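Local coordinates for CDP-4-keto-6-deoxy-D-glucose-3-dehydrase (Yersinia pseudotuberculosis, PDB 3BB8), which binds pyridoxal 5'-phosphate and probably dehydrates CDP-4-keto-6-deoxy-D-glucose at C3 in lipopolysaccharide sugar biosynthesis, at residues Gly110-Thr115 / Ala154-Thr159. The protein carries 1 engineered substitution. Sequence-based numbering, arbitrary orientation.
Sequences GDEVIT and AVSDKT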
ATOM      1  N   GLY A 110     -10.936 -21.598  -4.111  1.00 43.71           N
ATOM      2  CA  GLY A 110     -11.649 -22.551  -4.944  1.00 43.88           C
ATOM      3  C   GLY A 110     -12.945 -21.981  -5.483  1.00 44.18           C
ATOM      4  O   GLY A 110     -13.435 -22.419  -6.527  1.00 45.02           O
ATOM      5  N   ASP A 111     -13.502 -21.007  -4.765  1.00 43.60           N
ATOM      6  CA  ASP A 111     -14.738 -20.352  -5.169  1.00 42.70           C
ATOM      7  C   ASP A 111     -14.488 -19.525  -6.426  1.00 43.15           C
ATOM      8  O   ASP A 111     -13.343 -19.163  -6.730  1.00 43.21           O
ATOM      9  CB  ASP A 111     -15.257 -19.461  -4.035  1.00 43.86           C
ATOM     10  CG  ASP A 111     -15.692 -20.265  -2.813  1.00 46.26           C
ATOM     11  OD1 ASP A 111     -15.340 -21.464  -2.743  1.00 47.80           O
ATOM     12  OD2 ASP A 111     -16.374 -19.702  -1.921  1.00 46.95           O
ATOM     13  N   GLU A 112     -15.557 -19.228  -7.159  1.00 42.15           N
ATOM     14  CA  GLU A 112     -15.431 -18.468  -8.396  1.00 40.89           C
ATOM     15  C   GLU A 112     -15.979 -17.062  -8.313  1.00 40.06           C
ATOM     16  O   GLU A 112     -16.957 -16.791  -7.616  1.00 40.03           O
ATOM     17  CB  GLU A 112     -16.110 -19.221  -9.545  1.00 40.09           C
ATOM     18  CG  GLU A 112     -15.505 -20.601  -9.790  1.00 41.00           C
ATOM     19  CD  GLU A 112     -16.314 -21.451 -10.757  1.00 43.10           C
ATOM     20  OE1 GLU A 112     -17.536 -21.208 -10.891  1.00 41.04           O
ATOM     21  OE2 GLU A 112     -15.728 -22.378 -11.364  1.00 42.84           O
ATOM     22  N   VAL A 113     -15.313 -16.168  -9.031  1.00 39.58           N
ATOM     23  CA  VAL A 113     -15.699 -14.769  -9.104  1.00 38.79           C
ATOM     24  C   VAL A 113     -15.876 -14.462 -10.594  1.00 39.22           C
ATOM     25  O   VAL A 113     -14.952 -14.666 -11.389  1.00 36.58           O
ATOM     26  CB  VAL A 113     -14.588 -13.856  -8.532  1.00 37.61           C
ATOM     27  CG1 VAL A 113     -15.033 -12.415  -8.572  1.00 36.97           C
ATOM     28  CG2 VAL A 113     -14.242 -14.277  -7.116  1.00 35.00           C
ATOM     29  N   ILE A 114     -17.063 -14.001 -10.971  1.00 39.69           N
ATOM     30  CA  ILE A 114     -17.341 -13.663 -12.364  1.00 40.48           C
ATOM     31  C   ILE A 114     -16.824 -12.261 -12.676  1.00 39.70           C
ATOM     32  O   ILE A 114     -17.047 -11.317 -11.908  1.00 40.32           O
ATOM     33  CB  ILE A 114     -18.854 -13.714 -12.660  1.00 41.66           C
ATOM     34  CG1 ILE A 114     -19.338 -15.165 -12.617  1.00 40.94           C
ATOM     35  CG2 ILE A 114     -19.141 -13.089 -14.023  1.00 42.08           C
ATOM     36  CD1 ILE A 114     -20.848 -15.315 -12.726  1.00 43.40           C
ATOM     37  N   THR A 115     -16.126 -12.127 -13.799  1.00 37.16           N
ATOM     38  CA  THR A 115     -15.580 -10.831 -14.192  1.00 36.85           C
ATOM     39  C   THR A 115     -15.336 -10.855 -15.702  1.00 36.23           C
ATOM     40  O   THR A 115     -15.714 -11.815 -16.369  1.00 38.40           O
ATOM     41  CB  THR A 115     -14.253 -10.552 -13.424  1.00 35.62           C
ATOM     42  OG1 THR A 115     -13.815  -9.215 -13.680  1.00 37.38           O
ATOM     43  CG2 THR A 115     -13.165 -11.521 -13.857  1.00 34.66           C
ATOM     44  N   ALA A 154     -22.542 -18.086 -16.807  1.00 54.12           N
ATOM     45  CA  ALA A 154     -21.238 -18.281 -16.176  1.00 54.00           C
ATOM     46  C   ALA A 154     -21.379 -18.651 -14.697  1.00 54.24           C
ATOM     47  O   ALA A 154     -20.403 -19.024 -14.041  1.00 54.12           O
ATOM     48  CB  ALA A 154     -20.391 -17.023 -16.325  1.00 52.27           C
ATOM     49  N   VAL A 155     -22.597 -18.548 -14.177  1.00 54.22           N
ATOM     50  CA  VAL A 155     -22.853 -18.875 -12.782  1.00 54.19           C
ATOM     51  C   VAL A 155     -22.902 -20.382 -12.560  1.00 55.51           C
ATOM     52  O   VAL A 155     -23.419 -21.130 -13.394  1.00 55.39           O
ATOM     53  CB  VAL A 155     -24.179 -18.276 -12.306  1.00 52.74           C
ATOM     54  CG1 VAL A 155     -24.383 -18.583 -10.832  1.00 53.40           C
ATOM     55  CG2 VAL A 155     -24.186 -16.778 -12.551  1.00 50.72           C
ATOM     56  N   SER A 156     -22.347 -20.821 -11.435  1.00 56.21           N
ATOM     57  CA  SER A 156     -22.341 -22.235 -11.087  1.00 57.34           C
ATOM     58  C   SER A 156     -22.434 -22.397  -9.575  1.00 58.39           C
ATOM     59  O   SER A 156     -22.610 -21.423  -8.840  1.00 57.67           O
ATOM     60  CB  SER A 156     -21.068 -22.921 -11.597  1.00 57.20           C
ATOM     61  OG  SER A 156     -19.932 -22.541 -10.844  1.00 56.05           O
ATOM     62  N   ASP A 157     -22.320 -23.639  -9.123  1.00 59.03           N
ATOM     63  CA  ASP A 157     -22.394 -23.956  -7.705  1.00 60.33           C
ATOM     64  C   ASP A 157     -21.237 -23.337  -6.922  1.00 59.14           C
ATOM     65  O   ASP A 157     -21.320 -23.180  -5.704  1.00 59.13           O
ATOM     66  CB  ASP A 157     -22.399 -25.476  -7.523  1.00 64.58           C
ATOM     67  CG  ASP A 157     -21.275 -26.161  -8.292  1.00 69.34           C
ATOM     68  OD1 ASP A 157     -21.152 -25.919  -9.517  1.00 72.25           O
ATOM     69  OD2 ASP A 157     -20.519 -26.947  -7.675  1.00 71.85           O
ATOM     70  N   LYS A 158     -20.164 -22.980  -7.622  1.00 57.02           N
ATOM     71  CA  LYS A 158     -18.997 -22.389  -6.979  1.00 54.49           C
ATOM     72  C   LYS A 158     -18.944 -20.867  -7.066  1.00 52.86           C
ATOM     73  O   LYS A 158     -18.052 -20.241  -6.500  1.00 52.63           O
ATOM     74  CB  LYS A 158     -17.724 -22.977  -7.579  1.00 53.83           C
ATOM     75  CG  LYS A 158     -17.556 -24.452  -7.291  1.00 56.04           C
ATOM     76  CD  LYS A 158     -16.286 -24.991  -7.914  1.00 57.37           C
ATOM     77  CE  LYS A 158     -16.042 -26.439  -7.514  1.00 58.47           C
ATOM     78  NZ  LYS A 158     -14.791 -26.959  -8.137  1.00 59.05           N
ATOM     79  N   THR A 159     -19.900 -20.270  -7.767  1.00 50.79           N
ATOM     80  CA  THR A 159     -19.921 -18.824  -7.910  1.00 49.72           C
ATOM     81  C   THR A 159     -20.367 -18.172  -6.614  1.00 49.50           C
ATOM     82  O   THR A 159     -21.428 -18.499  -6.085  1.00 49.90           O
ATOM     83  CB  THR A 159     -20.874 -18.385  -9.034  1.00 49.18           C
ATOM     84  OG1 THR A 159     -20.541 -19.079 -10.243  1.00 47.40           O
ATOM     85  CG2 THR A 159     -20.756 -16.885  -9.268  1.00 48.91           C
TER
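Glu112, the first residue of strand 112-115, reaches Ser156 in the turn that leads into strand 159-165, a worked example of one carboxylate joining a strand to a neighbouring loop. Its chain is extended beyond CG and crosses Lys158 obliquely, CG lying 3.9 Å from Lys158 CB. At the tip, OE1 accepts from Ser156 OG at 2.7 Å, on the syn side but 30° out of the carboxylate plane, while OE2 forms a salt bridge with Arg393, so both oxygens are held. Ser156 OG sits between its own backbone N and carbonyl carbon (chi1 72°), where it gives its proton to Glu112 and accepts from Lys158 N, making an ST turn. The type I turn from Ser156 to Thr159 is drawn together further by Ser156 N, bonded to Thr159 OG1 at 2.8 Å. Beside this polar cluster the parallel pairing begins, with Glu112 N donating to Lys158 O at 2.8 Å. The apolar half belongs to Ile114, whose CD1 packs against Val155 CG2 at 3.6 Å, the side chains crossing at about a right angle, and also meets Thr159 CG2 and Ala154 CB. The contact thus lies where two neighbouring parallel strands of the large mixed sheet in this aspartate aminotransferase fold begin to pair: strand 112-115 is flanked by strands 133-140 and 159-165, and the turn links helix 151-154 to the latter.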